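Local coordinates for MAGE domain-containing protein (Xenopus laevis, PDB 7DG2) that forms the MAGE-family Nse3-like subunit of the Nse1-Nse3-Nse4 complex, part of the Smc5/6 machinery, and probably takes part in DNA binding, at residues B[14-19]-B[52-57]. Residues are numbered along the deposited sequence; the frame is centred on the assembly and turned at random.
Sequences GEVVQY and HRAQIT
Ala54 sets its methyl between two valines of the facing helix, with Val16 CG1 3.6 Å from Ala54 CB and Val17 CG2 3.7 Å from the same carbon. The two valines share one rotamer but offer different branches. In Val16, CG1 lies anti to the backbone N (chi1 170°) and is the methyl that reaches the alanine. Val17 uses CG2, the branch beside its own backbone N and anti to its carbonyl carbon; this methyl rests against the alanine backbone as well, 3.7 Å from Ala54 CA. The same methyl also meets Thr57, three residues on from Ala54, with Val17 CG2 4.0 Å from Thr57 CB. Thr57 CG2 lies equally close to that valine methyl, so the threonine presents carbon to the interface. Its chi1 of -66° puts Thr57 OG1 beside the backbone N, 3.2 Å from Arg53 O one turn back. With a single methyl at the crossing, the backbones come near: Val17 CA and Ala54 CA are 5.4 Å apart, and the local axes approach to 8.7 Å at a crossing angle of -60°. The meeting is wholly apolar and mostly buried, a small patch held by van der Waals contact. Val16 also touches Ile50 and Val17 touches Leu58, spreading the two valines along helix 47-62, while Arg53 touches Val9 and Val13 of helix 6-23. The contact thus joins the first and third helices of a winged-helix unit in the MAGE homology domain; helix 32-40 packs on Val16 through Val39, Leu60 of the Nse1 chain reaches Val17, and helix 47-62 leads into strand 64-70, which pairs antiparallel with 75-80 in the wing.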
loop_
_atom_site.group_PDB
_atom_site.type_symbol
_atom_site.label_atom_id
_atom_site.label_comp_id
_atom_site.label_asym_id
_atom_site.label_seq_id
_atom_site.Cartn_x
_atom_site.Cartn_y
_atom_site.Cartn_z
ATOM N N GLY B 14 -20.534 5.478 -4.851
ATOM C CA GLY B 14 -19.230 5.064 -5.347
ATOM C C GLY B 14 -18.148 6.096 -5.080
ATOM O O GLY B 14 -17.017 5.747 -4.729
ATOM N N GLU B 15 -18.481 7.378 -5.238
ATOM C CA GLU B 15 -17.504 8.428 -4.968
ATOM C C GLU B 15 -17.106 8.450 -3.498
ATOM O O GLU B 15 -15.940 8.691 -3.163
ATOM C CB GLU B 15 -18.071 9.785 -5.408
ATOM C CG GLU B 15 -18.230 9.859 -6.915
ATOM C CD GLU B 15 -19.112 11.004 -7.404
ATOM O OE1 GLU B 15 -19.662 11.759 -6.582
ATOM O OE2 GLU B 15 -19.264 11.131 -8.638
ATOM N N VAL B 16 -18.068 8.239 -2.598
ATOM C CA VAL B 16 -17.733 8.218 -1.177
ATOM C C VAL B 16 -16.803 7.049 -0.864
ATOM O O VAL B 16 -15.870 7.180 -0.063
ATOM C CB VAL B 16 -19.013 8.163 -0.323
ATOM C CG1 VAL B 16 -18.652 7.886 1.119
ATOM C CG2 VAL B 16 -19.774 9.500 -0.447
ATOM N N VAL B 17 -17.065 5.877 -1.456
ATOM C CA VAL B 17 -16.174 4.734 -1.250
ATOM C C VAL B 17 -14.771 5.076 -1.733
ATOM O O VAL B 17 -13.782 4.828 -1.039
ATOM C CB VAL B 17 -16.719 3.478 -1.953
ATOM C CG1 VAL B 17 -15.705 2.324 -1.878
ATOM C CG2 VAL B 17 -18.052 3.068 -1.339
ATOM N N GLN B 18 -14.670 5.667 -2.925
ATOM C CA GLN B 18 -13.353 6.052 -3.434
ATOM C C GLN B 18 -12.664 7.013 -2.480
ATOM O O GLN B 18 -11.463 6.886 -2.211
ATOM C CB GLN B 18 -13.473 6.712 -4.803
ATOM C CG GLN B 18 -13.902 5.816 -5.924
ATOM C CD GLN B 18 -13.913 6.577 -7.231
ATOM O OE1 GLN B 18 -14.964 7.053 -7.675
ATOM N NE2 GLN B 18 -12.731 6.729 -7.846
ATOM N N TYR B 19 -13.413 7.999 -1.981
ATOM C CA TYR B 19 -12.848 8.991 -1.079
ATOM C C TYR B 19 -12.358 8.340 0.205
ATOM O O TYR B 19 -11.267 8.655 0.694
ATOM C CB TYR B 19 -13.923 10.044 -0.790
ATOM C CG TYR B 19 -13.528 11.183 0.100
ATOM C CD1 TYR B 19 -12.898 12.303 -0.422
ATOM C CD2 TYR B 19 -13.840 11.175 1.450
ATOM C CE1 TYR B 19 -12.581 13.369 0.384
ATOM C CE2 TYR B 19 -13.511 12.233 2.260
ATOM C CZ TYR B 19 -12.880 13.324 1.726
ATOM O OH TYR B 19 -12.546 14.396 2.527
ATOM N N HIS B 52 -24.224 5.219 4.630
ATOM C CA HIS B 52 -24.606 3.842 4.932
ATOM C C HIS B 52 -24.314 2.914 3.755
ATOM O O HIS B 52 -23.715 1.846 3.924
ATOM C CB HIS B 52 -26.090 3.782 5.309
ATOM C CG HIS B 52 -26.597 2.386 5.492
ATOM N ND1 HIS B 52 -26.204 1.583 6.543
ATOM C CD2 HIS B 52 -27.423 1.630 4.732
ATOM C CE1 HIS B 52 -26.790 0.403 6.437
ATOM N NE2 HIS B 52 -27.528 0.402 5.343
ATOM N N ARG B 53 -24.727 3.304 2.551
ATOM C CA ARG B 53 -24.488 2.439 1.401
ATOM C C ARG B 53 -22.993 2.285 1.125
ATOM O O ARG B 53 -22.548 1.212 0.707
ATOM C CB ARG B 53 -25.221 2.978 0.174
ATOM C CG ARG B 53 -26.748 2.961 0.321
ATOM C CD ARG B 53 -27.437 3.472 -0.943
ATOM N NE ARG B 53 -26.999 2.713 -2.108
ATOM C CZ ARG B 53 -27.317 3.005 -3.367
ATOM N NH1 ARG B 53 -28.093 4.047 -3.638
ATOM N NH2 ARG B 53 -26.857 2.250 -4.358
ATOM N N ALA B 54 -22.207 3.347 1.345
ATOM C CA ALA B 54 -20.759 3.233 1.185
ATOM C C ALA B 54 -20.164 2.302 2.229
ATOM O O ALA B 54 -19.273 1.496 1.925
ATOM C CB ALA B 54 -20.106 4.618 1.269
ATOM N N GLN B 55 -20.644 2.401 3.472
ATOM C CA GLN B 55 -20.183 1.504 4.519
ATOM C C GLN B 55 -20.479 0.053 4.164
ATOM O O GLN B 55 -19.624 -0.825 4.346
ATOM C CB GLN B 55 -20.849 1.885 5.849
ATOM C CG GLN B 55 -20.444 0.994 7.015
ATOM C CD GLN B 55 -21.026 1.460 8.335
ATOM O OE1 GLN B 55 -21.876 2.343 8.367
ATOM N NE2 GLN B 55 -20.587 0.837 9.433
ATOM N N ILE B 56 -21.673 -0.211 3.622
ATOM C CA ILE B 56 -22.034 -1.580 3.252
ATOM C C ILE B 56 -21.145 -2.079 2.121
ATOM O O ILE B 56 -20.713 -3.238 2.125
ATOM C CB ILE B 56 -23.531 -1.662 2.891
ATOM C CG1 ILE B 56 -24.384 -1.376 4.135
ATOM C CG2 ILE B 56 -23.880 -3.027 2.293
ATOM C CD1 ILE B 56 -23.982 -2.190 5.382
ATOM N N THR B 57 -20.843 -1.216 1.139
ATOM C CA THR B 57 -19.941 -1.618 0.057
ATOM C C THR B 57 -18.563 -1.989 0.600
ATOM O O THR B 57 -17.972 -2.993 0.186
ATOM C CB THR B 57 -19.809 -0.495 -0.981
ATOM O OG1 THR B 57 -21.062 -0.295 -1.636
ATOM C CG2 THR B 57 -18.751 -0.855 -2.031
#